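Local atomic coordinates of lysozyme inhibitor LprI-like N-terminal domain-containing protein (Burkholderia thailandensis, PDB entry 6AR7), a protein that is of unknown function but may be related to bacterial lysozyme inhibitors of the LprI type. Residues Q55-V60 and Q119-R124; A62-L67 and L126-A131; R77-S82 and P199-G204. One frame throughout, in Å; residues are numbered along the deposited sequence.

Contact 1: residues Q55-V60 and Q119-R124; sequences QWQGEV and QPVRER
Trp56 and Arg122 form the flat-group part of this contact between helix 42-70 and helix 107-136. Their side chains lie side by side and point the same way, with the aliphatic stem of Arg122 laid over one face of the indole. Arg122 CG is 3.8 Å from the centroid of the five-membered ring of Trp56 and 19° off the ring normal, a CH-pi contact. The Arg122 chain is extended from CG to NE and runs along the indole from its five-membered ring toward the six-membered one, bringing NE to 3.7 Å from Trp56 CZ2; the guanidinium plane itself stands 80° from the ring plane. Apolar packing centres on Val121. With CG1 anti to the backbone N (chi1 -176°), this methyl presses into the backbone of helix 42-70, 3.4 Å from Gln57 N, and it also meets Trp56 CB at 3.8 Å. Val60 crosses Val121 at about a right angle: its CG2 lies 3.5 Å from Val121 O and 4.1 Å from Arg124 CB. No hydrogen bond joins the two segments; the polar ends turn to other partners. Asp27 OD1 takes a hydrogen bond from Trp56 NE1 and OD2 a salt bridge from Arg122 NE, while Arg124 reaches Ser82 and Gln83. The helices are thus joined here by dispersion and CH-pi packing, with the Asp27 carboxylate bridging the polar ends of the indole-arginine pair.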
loop_
_atom_site.group_PDB
_atom_site.type_symbol
_atom_site.label_atom_id
_atom_site.label_comp_id
_atom_site.label_asym_id
_atom_site.label_seq_id
_atom_site.Cartn_x
_atom_site.Cartn_y
_atom_site.Cartn_z
ATOM N N GLN A 55 -10.020 -11.042 -1.739
ATOM C CA GLN A 55 -11.289 -10.372 -1.472
ATOM C C GLN A 55 -11.091 -8.865 -1.360
ATOM O O GLN A 55 -11.868 -8.097 -1.939
ATOM C CB GLN A 55 -11.928 -10.960 -0.217
ATOM C CG GLN A 55 -12.427 -12.397 -0.477
ATOM C CD GLN A 55 -12.750 -13.146 0.783
ATOM O OE1 GLN A 55 -13.209 -12.568 1.755
ATOM N NE2 GLN A 55 -12.527 -14.452 0.767
ATOM N N TRP A 56 -10.016 -8.426 -0.687
ATOM C CA TRP A 56 -9.721 -6.997 -0.654
ATOM C C TRP A 56 -9.453 -6.445 -2.050
ATOM O O TRP A 56 -9.800 -5.298 -2.333
ATOM C CB TRP A 56 -8.535 -6.708 0.260
ATOM C CG TRP A 56 -8.944 -6.669 1.671
ATOM C CD1 TRP A 56 -8.592 -7.556 2.652
ATOM C CD2 TRP A 56 -9.852 -5.734 2.280
ATOM N NE1 TRP A 56 -9.208 -7.217 3.840
ATOM C CE2 TRP A 56 -9.987 -6.105 3.634
ATOM C CE3 TRP A 56 -10.554 -4.618 1.812
ATOM C CZ2 TRP A 56 -10.771 -5.392 4.527
ATOM C CZ3 TRP A 56 -11.335 -3.910 2.701
ATOM C CH2 TRP A 56 -11.442 -4.301 4.044
ATOM N N GLN A 57 -8.831 -7.229 -2.928
ATOM C CA GLN A 57 -8.612 -6.741 -4.282
ATOM C C GLN A 57 -9.947 -6.547 -5.006
ATOM O O GLN A 57 -10.114 -5.602 -5.786
ATOM C CB GLN A 57 -7.695 -7.699 -5.037
ATOM C CG GLN A 57 -7.432 -7.293 -6.499
ATOM C CD GLN A 57 -6.798 -5.918 -6.620
ATOM O OE1 GLN A 57 -5.756 -5.653 -6.022
ATOM N NE2 GLN A 57 -7.421 -5.039 -7.405
ATOM N N GLY A 58 -10.923 -7.401 -4.732
ATOM C CA GLY A 58 -12.249 -7.156 -5.273
ATOM C C GLY A 58 -12.850 -5.863 -4.754
ATOM O O GLY A 58 -13.559 -5.159 -5.483
ATOM N N GLU A 59 -12.569 -5.521 -3.491
ATOM C CA GLU A 59 -13.101 -4.271 -2.962
ATOM C C GLU A 59 -12.367 -3.067 -3.540
ATOM O O GLU A 59 -12.967 -1.997 -3.711
ATOM C CB GLU A 59 -13.038 -4.267 -1.436
ATOM C CG GLU A 59 -13.984 -5.297 -0.829
ATOM C CD GLU A 59 -15.417 -5.102 -1.318
ATOM O OE1 GLU A 59 -15.992 -4.026 -1.037
ATOM O OE2 GLU A 59 -15.951 -6.006 -2.009
ATOM N N VAL A 60 -11.085 -3.224 -3.859
ATOM C CA VAL A 60 -10.368 -2.177 -4.582
ATOM C C VAL A 60 -11.068 -1.890 -5.899
ATOM O O VAL A 60 -11.386 -0.740 -6.223
ATOM C CB VAL A 60 -8.903 -2.591 -4.825
ATOM C CG1 VAL A 60 -8.245 -1.656 -5.838
ATOM C CG2 VAL A 60 -8.099 -2.614 -3.511
ATOM N N GLN A 119 -1.667 -6.401 3.327
ATOM C CA GLN A 119 -2.021 -5.093 3.877
ATOM C C GLN A 119 -2.116 -3.965 2.843
ATOM O O GLN A 119 -2.982 -3.088 3.019
ATOM C CB GLN A 119 -1.035 -4.705 4.987
ATOM C CG GLN A 119 -1.011 -5.666 6.186
ATOM C CD GLN A 119 -2.405 -5.948 6.752
ATOM O OE1 GLN A 119 -3.278 -5.078 6.751
ATOM N NE2 GLN A 119 -2.604 -7.162 7.266
ATOM N N PRO A 120 -1.262 -3.879 1.816
ATOM C CA PRO A 120 -1.400 -2.758 0.868
ATOM C C PRO A 120 -2.668 -2.833 0.049
ATOM O O PRO A 120 -3.161 -1.790 -0.393
ATOM C CB PRO A 120 -0.151 -2.870 -0.025
ATOM C CG PRO A 120 0.804 -3.715 0.726
ATOM C CD PRO A 120 -0.013 -4.628 1.595
ATOM N N VAL A 121 -3.165 -4.041 -0.217
ATOM C CA VAL A 121 -4.408 -4.181 -0.962
ATOM C C VAL A 121 -5.562 -3.714 -0.101
ATOM O O VAL A 121 -6.386 -2.904 -0.528
ATOM C CB VAL A 121 -4.588 -5.635 -1.432
ATOM C CG1 VAL A 121 -5.845 -5.790 -2.312
ATOM C CG2 VAL A 121 -3.360 -6.073 -2.194
ATOM N N ARG A 122 -5.601 -4.188 1.146
ATOM C CA ARG A 122 -6.561 -3.688 2.119
ATOM C C ARG A 122 -6.503 -2.165 2.216
ATOM O O ARG A 122 -7.537 -1.484 2.122
ATOM C CB ARG A 122 -6.266 -4.340 3.467
ATOM C CG ARG A 122 -7.236 -4.033 4.544
ATOM C CD ARG A 122 -7.014 -4.967 5.743
ATOM N NE ARG A 122 -7.920 -4.595 6.818
ATOM C CZ ARG A 122 -7.737 -3.568 7.638
ATOM N NH1 ARG A 122 -6.649 -2.799 7.542
ATOM N NH2 ARG A 122 -8.651 -3.315 8.564
ATOM N N GLU A 123 -5.289 -1.612 2.374
ATOM C CA GLU A 123 -5.123 -0.162 2.481
ATOM C C GLU A 123 -5.672 0.566 1.253
ATOM O O GLU A 123 -6.361 1.585 1.382
ATOM C CB GLU A 123 -3.640 0.189 2.700
ATOM C CG GLU A 123 -3.170 -0.021 4.140
ATOM C CD GLU A 123 -1.641 -0.117 4.308
ATOM O OE1 GLU A 123 -0.890 0.071 3.329
ATOM O OE2 GLU A 123 -1.185 -0.391 5.438
ATOM N N ARG A 124 -5.362 0.078 0.053
ATOM C CA ARG A 124 -5.849 0.758 -1.142
ATOM C C ARG A 124 -7.371 0.740 -1.190
ATOM O O ARG A 124 -7.998 1.746 -1.528
ATOM C CB ARG A 124 -5.247 0.126 -2.394
ATOM C CG ARG A 124 -5.636 0.832 -3.694
ATOM C CD ARG A 124 -5.324 2.345 -3.673
ATOM N NE ARG A 124 -5.541 2.918 -4.998
ATOM C CZ ARG A 124 -5.480 4.213 -5.284
ATOM N NH1 ARG A 124 -5.203 5.101 -4.329
ATOM N NH2 ARG A 124 -5.704 4.619 -6.525
#

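Contact 2: residues A62-L67 and L126-A131; sequences AAYQRL and LALRGA
The phenol ring of Tyr64 meets Leu128 at its edge, with CD2 of the leucine near the ring plane; the closer touch is made by the tyrosine stem, Tyr64 CB lying 4.1 Å from Leu128 CD1. Beyond this segment pair the tyrosine also packs on Gln80 and Gln83 of helix 73-101. The other flat group, the Arg66 guanidinium, stands obliquely to Arg129 O, its NH2 4.2 Å away, and its NH1 is salt-bridged to Asp133. Between these two lies the apolar seam. Ala63 points at the opposite helix and its methyl sits 3.7 Å from Leu128 CB and 3.9 Å from Arg129 CG, so that the backbones come close here, with 5.3 Å between Ala63 CA and Arg129 CA. Leu67 crosses Leu128 at about a right angle. A chi1 of -158° sets its CG anti to the backbone N and beside the carbonyl carbon, from where CD1 reaches both Leu128 CD2, at 3.8 Å, and Ala131 CB, at 3.7 Å. The Arg129 chain runs extended from CG to NE and carries its guanidinium to Asp24 and Glu59, so that each of the two neighbouring arginines has acidic partners of its own. Trp79 of helix 73-101 packs on Leu67 and Ala131. With axes 8.4 Å apart and 26° between their directions, the two segments show the near-parallel packing of neighbouring helices in an all-helical bundle, with Ala63 at the close approach and leucines filling in beside it.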
loop_
_atom_site.group_PDB
_atom_site.type_symbol
_atom_site.label_atom_id
_atom_site.label_comp_id
_atom_site.label_asym_id
_atom_site.label_seq_id
_atom_site.Cartn_x
_atom_site.Cartn_y
_atom_site.Cartn_z
ATOM N N ALA A 62 -14.120 -2.581 -6.904
ATOM C CA ALA A 62 -15.485 -2.088 -6.764
ATOM C C ALA A 62 -15.509 -0.656 -6.257
ATOM O O ALA A 62 -16.354 0.142 -6.684
ATOM C CB ALA A 62 -16.283 -2.984 -5.824
ATOM N N ALA A 63 -14.661 -0.340 -5.276
ATOM C CA ALA A 63 -14.620 1.028 -4.778
ATOM C C ALA A 63 -14.106 1.965 -5.861
ATOM O O ALA A 63 -14.641 3.061 -6.046
ATOM C CB ALA A 63 -13.767 1.118 -3.518
ATOM N N TYR A 64 -13.108 1.520 -6.630
ATOM C CA TYR A 64 -12.635 2.326 -7.755
ATOM C C TYR A 64 -13.757 2.568 -8.764
ATOM O O TYR A 64 -13.874 3.663 -9.328
ATOM C CB TYR A 64 -11.441 1.642 -8.428
ATOM C CG TYR A 64 -10.954 2.321 -9.694
ATOM C CD1 TYR A 64 -10.185 3.476 -9.637
ATOM C CD2 TYR A 64 -11.283 1.814 -10.951
ATOM C CE1 TYR A 64 -9.733 4.115 -10.809
ATOM C CE2 TYR A 64 -10.838 2.441 -12.130
ATOM C CZ TYR A 64 -10.062 3.591 -12.045
ATOM O OH TYR A 64 -9.616 4.219 -13.193
ATOM N N GLN A 65 -14.616 1.572 -8.985
ATOM C CA GLN A 65 -15.688 1.766 -9.957
ATOM C C GLN A 65 -16.740 2.750 -9.452
ATOM O O GLN A 65 -17.169 3.635 -10.203
ATOM C CB GLN A 65 -16.316 0.425 -10.329
ATOM C CG GLN A 65 -15.450 -0.423 -11.258
ATOM C CD GLN A 65 -14.931 0.362 -12.467
ATOM O OE1 GLN A 65 -15.654 1.165 -13.066
ATOM N NE2 GLN A 65 -13.677 0.108 -12.844
ATOM N N ARG A 66 -17.161 2.631 -8.188
ATOM C CA ARG A 66 -18.054 3.638 -7.610
ATOM C C ARG A 66 -17.460 5.036 -7.736
ATOM O O ARG A 66 -18.150 5.992 -8.110
ATOM C CB ARG A 66 -18.324 3.331 -6.144
ATOM C CG ARG A 66 -19.494 2.444 -5.853
ATOM C CD ARG A 66 -19.999 2.824 -4.483
ATOM N NE ARG A 66 -19.012 2.495 -3.462
ATOM C CZ ARG A 66 -18.769 3.240 -2.388
ATOM N NH1 ARG A 66 -19.421 4.386 -2.208
ATOM N NH2 ARG A 66 -17.855 2.848 -1.508
ATOM N N LEU A 67 -16.177 5.168 -7.399
ATOM C CA LEU A 67 -15.520 6.468 -7.407
ATOM C C LEU A 67 -15.554 7.091 -8.795
ATOM O O LEU A 67 -15.858 8.280 -8.941
ATOM C CB LEU A 67 -14.074 6.312 -6.930
ATOM C CG LEU A 67 -13.358 7.537 -6.367
ATOM C CD1 LEU A 67 -12.136 7.099 -5.598
ATOM C CD2 LEU A 67 -12.939 8.451 -7.495
ATOM N N LEU A 126 -9.529 0.720 1.322
ATOM C CA LEU A 126 -10.123 1.627 2.299
ATOM C C LEU A 126 -10.004 3.083 1.860
ATOM O O LEU A 126 -10.902 3.893 2.117
ATOM C CB LEU A 126 -9.465 1.430 3.660
ATOM C CG LEU A 126 -9.667 0.065 4.309
ATOM C CD1 LEU A 126 -8.792 -0.038 5.557
ATOM C CD2 LEU A 126 -11.150 -0.140 4.638
ATOM N N ALA A 127 -8.890 3.436 1.223
ATOM C CA ALA A 127 -8.718 4.792 0.713
ATOM C C ALA A 127 -9.711 5.089 -0.400
ATOM O O ALA A 127 -10.309 6.171 -0.431
ATOM C CB ALA A 127 -7.284 4.982 0.215
ATOM N N LEU A 128 -9.881 4.147 -1.331
ATOM C CA LEU A 128 -10.848 4.337 -2.403
ATOM C C LEU A 128 -12.255 4.438 -1.838
ATOM O O LEU A 128 -13.049 5.287 -2.271
ATOM C CB LEU A 128 -10.734 3.181 -3.396
ATOM C CG LEU A 128 -9.468 3.208 -4.253
ATOM C CD1 LEU A 128 -9.269 1.896 -4.919
ATOM C CD2 LEU A 128 -9.626 4.285 -5.326
ATOM N N ARG A 129 -12.568 3.598 -0.847
ATOM C CA ARG A 129 -13.882 3.633 -0.217
ATOM C C ARG A 129 -14.130 4.972 0.440
ATOM O O ARG A 129 -15.215 5.545 0.310
ATOM C CB ARG A 129 -14.001 2.538 0.833
ATOM C CG ARG A 129 -14.237 1.164 0.324
ATOM C CD ARG A 129 -14.288 0.242 1.540
ATOM N NE ARG A 129 -14.620 -1.130 1.199
ATOM C CZ ARG A 129 -14.750 -2.091 2.105
ATOM N NH1 ARG A 129 -14.581 -1.800 3.386
ATOM N NH2 ARG A 129 -15.086 -3.318 1.738
ATOM N N GLY A 130 -13.144 5.470 1.192
ATOM C CA GLY A 130 -13.316 6.751 1.856
ATOM C C GLY A 130 -13.603 7.878 0.879
ATOM O O GLY A 130 -14.474 8.715 1.121
ATOM N N ALA A 131 -12.888 7.902 -0.242
ATOM C CA ALA A 131 -13.133 8.932 -1.244
ATOM C C ALA A 131 -14.512 8.768 -1.864
ATOM O O ALA A 131 -15.272 9.733 -1.965
ATOM C CB ALA A 131 -12.047 8.902 -2.323
#

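Contact 3: residues R77-S82 and P199-G204; sequences RGWQES and PLVSEG
Leu200 reaches from segment 199-204 onto helix 73-101, entering over one face of the Trp79 indole. Its CB lies 3.8 Å from Trp79 NE1 and is about as near to CE2. Leu200 CG follows at 4.1 Å from Trp79 NE1, and there the branches part. The CD1 methyl goes deepest: it sits 3.6 Å from the centroid of the five-membered ring of Trp79, only 4° off the ring normal, making a CH-pi contact from almost straight above the ring. The same methyl is 3.4 Å from Gly78 C, so it is wedged between the indole and the helix backbone. CD2 lies over Gly78, 4.1 Å from its CA, where the helix surface is bare backbone. The segment 199-204 leads into helix 203-223 of this all-helical fold, whose first residues it includes, and Ser202 takes the N-cap position of that helix, its OG accepting from Glu205 N. Val201 adds a second, looser apolar touch, its CG1 4.3 Å from Trp79 CH2. On helix 73-101, Ser82 OG donates to Trp79 O across 2.7 Å, with chi1 at 85° turning the hydroxyl back to its own helix. Trp79 NE1 is hydrogen-bonded to Tyr135, and the indole also packs on Met197 of helix 180-197.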
loop_
_atom_site.group_PDB
_atom_site.type_symbol
_atom_site.label_atom_id
_atom_site.label_comp_id
_atom_site.label_asym_id
_atom_site.label_seq_id
_atom_site.Cartn_x
_atom_site.Cartn_y
_atom_site.Cartn_z
ATOM N N ARG A 77 -10.512 12.100 -12.918
ATOM C CA ARG A 77 -9.269 11.946 -13.669
ATOM C C ARG A 77 -8.075 11.816 -12.731
ATOM O O ARG A 77 -7.155 11.034 -12.997
ATOM C CB ARG A 77 -9.069 13.125 -14.625
ATOM C CG ARG A 77 -10.055 13.138 -15.778
ATOM C CD ARG A 77 -9.712 14.214 -16.804
ATOM N NE ARG A 77 -10.080 15.546 -16.341
ATOM C CZ ARG A 77 -11.282 16.084 -16.518
ATOM N NH1 ARG A 77 -12.226 15.396 -17.149
ATOM N NH2 ARG A 77 -11.539 17.303 -16.064
ATOM N N GLY A 78 -8.072 12.588 -11.639
ATOM C CA GLY A 78 -7.008 12.469 -10.655
ATOM C C GLY A 78 -6.923 11.079 -10.052
ATOM O O GLY A 78 -5.837 10.505 -9.937
ATOM N N TRP A 79 -8.066 10.519 -9.643
ATOM C CA TRP A 79 -8.039 9.174 -9.062
ATOM C C TRP A 79 -7.697 8.128 -10.114
ATOM O O TRP A 79 -6.998 7.148 -9.815
ATOM C CB TRP A 79 -9.369 8.850 -8.380
ATOM C CG TRP A 79 -9.446 9.448 -7.014
ATOM C CD1 TRP A 79 -10.023 10.638 -6.675
ATOM C CD2 TRP A 79 -8.916 8.898 -5.798
ATOM N NE1 TRP A 79 -9.875 10.869 -5.328
ATOM C CE2 TRP A 79 -9.210 9.810 -4.766
ATOM C CE3 TRP A 79 -8.219 7.726 -5.483
ATOM C CZ2 TRP A 79 -8.826 9.587 -3.444
ATOM C CZ3 TRP A 79 -7.848 7.506 -4.170
ATOM C CH2 TRP A 79 -8.156 8.429 -3.167
ATOM N N GLN A 80 -8.178 8.316 -11.349
ATOM C CA GLN A 80 -7.812 7.395 -12.417
ATOM C C GLN A 80 -6.308 7.374 -12.600
ATOM O O GLN A 80 -5.708 6.309 -12.789
ATOM C CB GLN A 80 -8.501 7.777 -13.724
ATOM C CG GLN A 80 -9.990 7.509 -13.702
ATOM C CD GLN A 80 -10.663 7.950 -14.982
ATOM O OE1 GLN A 80 -10.295 8.970 -15.559
ATOM N NE2 GLN A 80 -11.671 7.204 -15.415
ATOM N N GLU A 81 -5.685 8.545 -12.529
ATOM C CA GLU A 81 -4.237 8.608 -12.599
ATOM C C GLU A 81 -3.605 7.888 -11.414
ATOM O O GLU A 81 -2.656 7.109 -11.584
ATOM C CB GLU A 81 -3.788 10.070 -12.637
ATOM C CG GLU A 81 -2.276 10.245 -12.665
ATOM C CD GLU A 81 -1.615 9.668 -13.902
ATOM O OE1 GLU A 81 -2.282 9.533 -14.948
ATOM O OE2 GLU A 81 -0.424 9.315 -13.812
ATOM N N SER A 82 -4.144 8.102 -10.208
ATOM C CA SER A 82 -3.580 7.452 -9.026
ATOM C C SER A 82 -3.652 5.932 -9.143
ATOM O O SER A 82 -2.714 5.225 -8.751
ATOM C CB SER A 82 -4.302 7.935 -7.767
ATOM O OG SER A 82 -5.482 7.190 -7.527
ATOM N N PRO A 199 -2.746 15.636 -4.504
ATOM C CA PRO A 199 -3.853 16.582 -4.712
ATOM C C PRO A 199 -5.207 16.058 -4.272
ATOM O O PRO A 199 -6.135 16.864 -4.151
ATOM C CB PRO A 199 -3.846 16.816 -6.234
ATOM C CG PRO A 199 -2.573 16.253 -6.729
ATOM C CD PRO A 199 -2.229 15.140 -5.792
ATOM N N LEU A 200 -5.338 14.750 -4.009
ATOM C CA LEU A 200 -6.625 14.103 -3.782
ATOM C C LEU A 200 -6.919 13.789 -2.321
ATOM O O LEU A 200 -8.062 13.453 -2.000
ATOM C CB LEU A 200 -6.714 12.806 -4.598
ATOM C CG LEU A 200 -6.391 12.934 -6.092
ATOM C CD1 LEU A 200 -6.361 11.573 -6.750
ATOM C CD2 LEU A 200 -7.405 13.838 -6.782
ATOM N N VAL A 201 -5.935 13.862 -1.430
ATOM C CA VAL A 201 -6.133 13.479 -0.036
ATOM C C VAL A 201 -5.632 14.599 0.869
ATOM O O VAL A 201 -4.910 15.506 0.441
ATOM C CB VAL A 201 -5.428 12.152 0.309
ATOM C CG1 VAL A 201 -5.910 11.021 -0.607
ATOM C CG2 VAL A 201 -3.914 12.313 0.208
ATOM N N SER A 202 -6.013 14.513 2.142
ATOM C CA SER A 202 -5.625 15.508 3.131
ATOM C C SER A 202 -4.119 15.460 3.384
ATOM O O SER A 202 -3.422 14.506 3.024
ATOM C CB SER A 202 -6.363 15.280 4.446
ATOM O OG SER A 202 -5.863 14.126 5.117
ATOM N N GLU A 203 -3.611 16.527 3.999
ATOM C CA GLU A 203 -2.202 16.542 4.364
ATOM C C GLU A 203 -1.883 15.396 5.312
ATOM O O GLU A 203 -0.820 14.774 5.206
ATOM C CB GLU A 203 -1.822 17.895 4.979
ATOM C CG GLU A 203 -0.330 18.016 5.310
ATOM C CD GLU A 203 0.581 18.079 4.069
ATOM O OE1 GLU A 203 0.074 18.235 2.935
ATOM O OE2 GLU A 203 1.819 17.968 4.227
ATOM N N GLY A 204 -2.800 15.089 6.236
ATOM C CA GLY A 204 -2.572 13.981 7.152
ATOM C C GLY A 204 -2.451 12.645 6.441
ATOM O O GLY A 204 -1.571 11.841 6.758
#

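Overall arrangement
Contacts 1 and 2 are successive sections of one interface, between helix 42-70 and helix 107-136, with centres about 10 Å apart; the Glu59-Arg129 salt bridge links them. Contact 3 joins helix 73-101 to the connection leading into helix 203-223; its centre is about 12 Å from that of contact 2 and about 17 Å from that of contact 1. The Trp79 indole of contact 3 touches contact 2, and Arg124 links contact 1 to contact 3. Along the chain the order is 55-60, 62-67, 77-82, 119-124, 126-131, 199-204, so all three cross. Helix 73-101 thus lies between the interface of contacts 1 and 2 and the chain leading into the last helix.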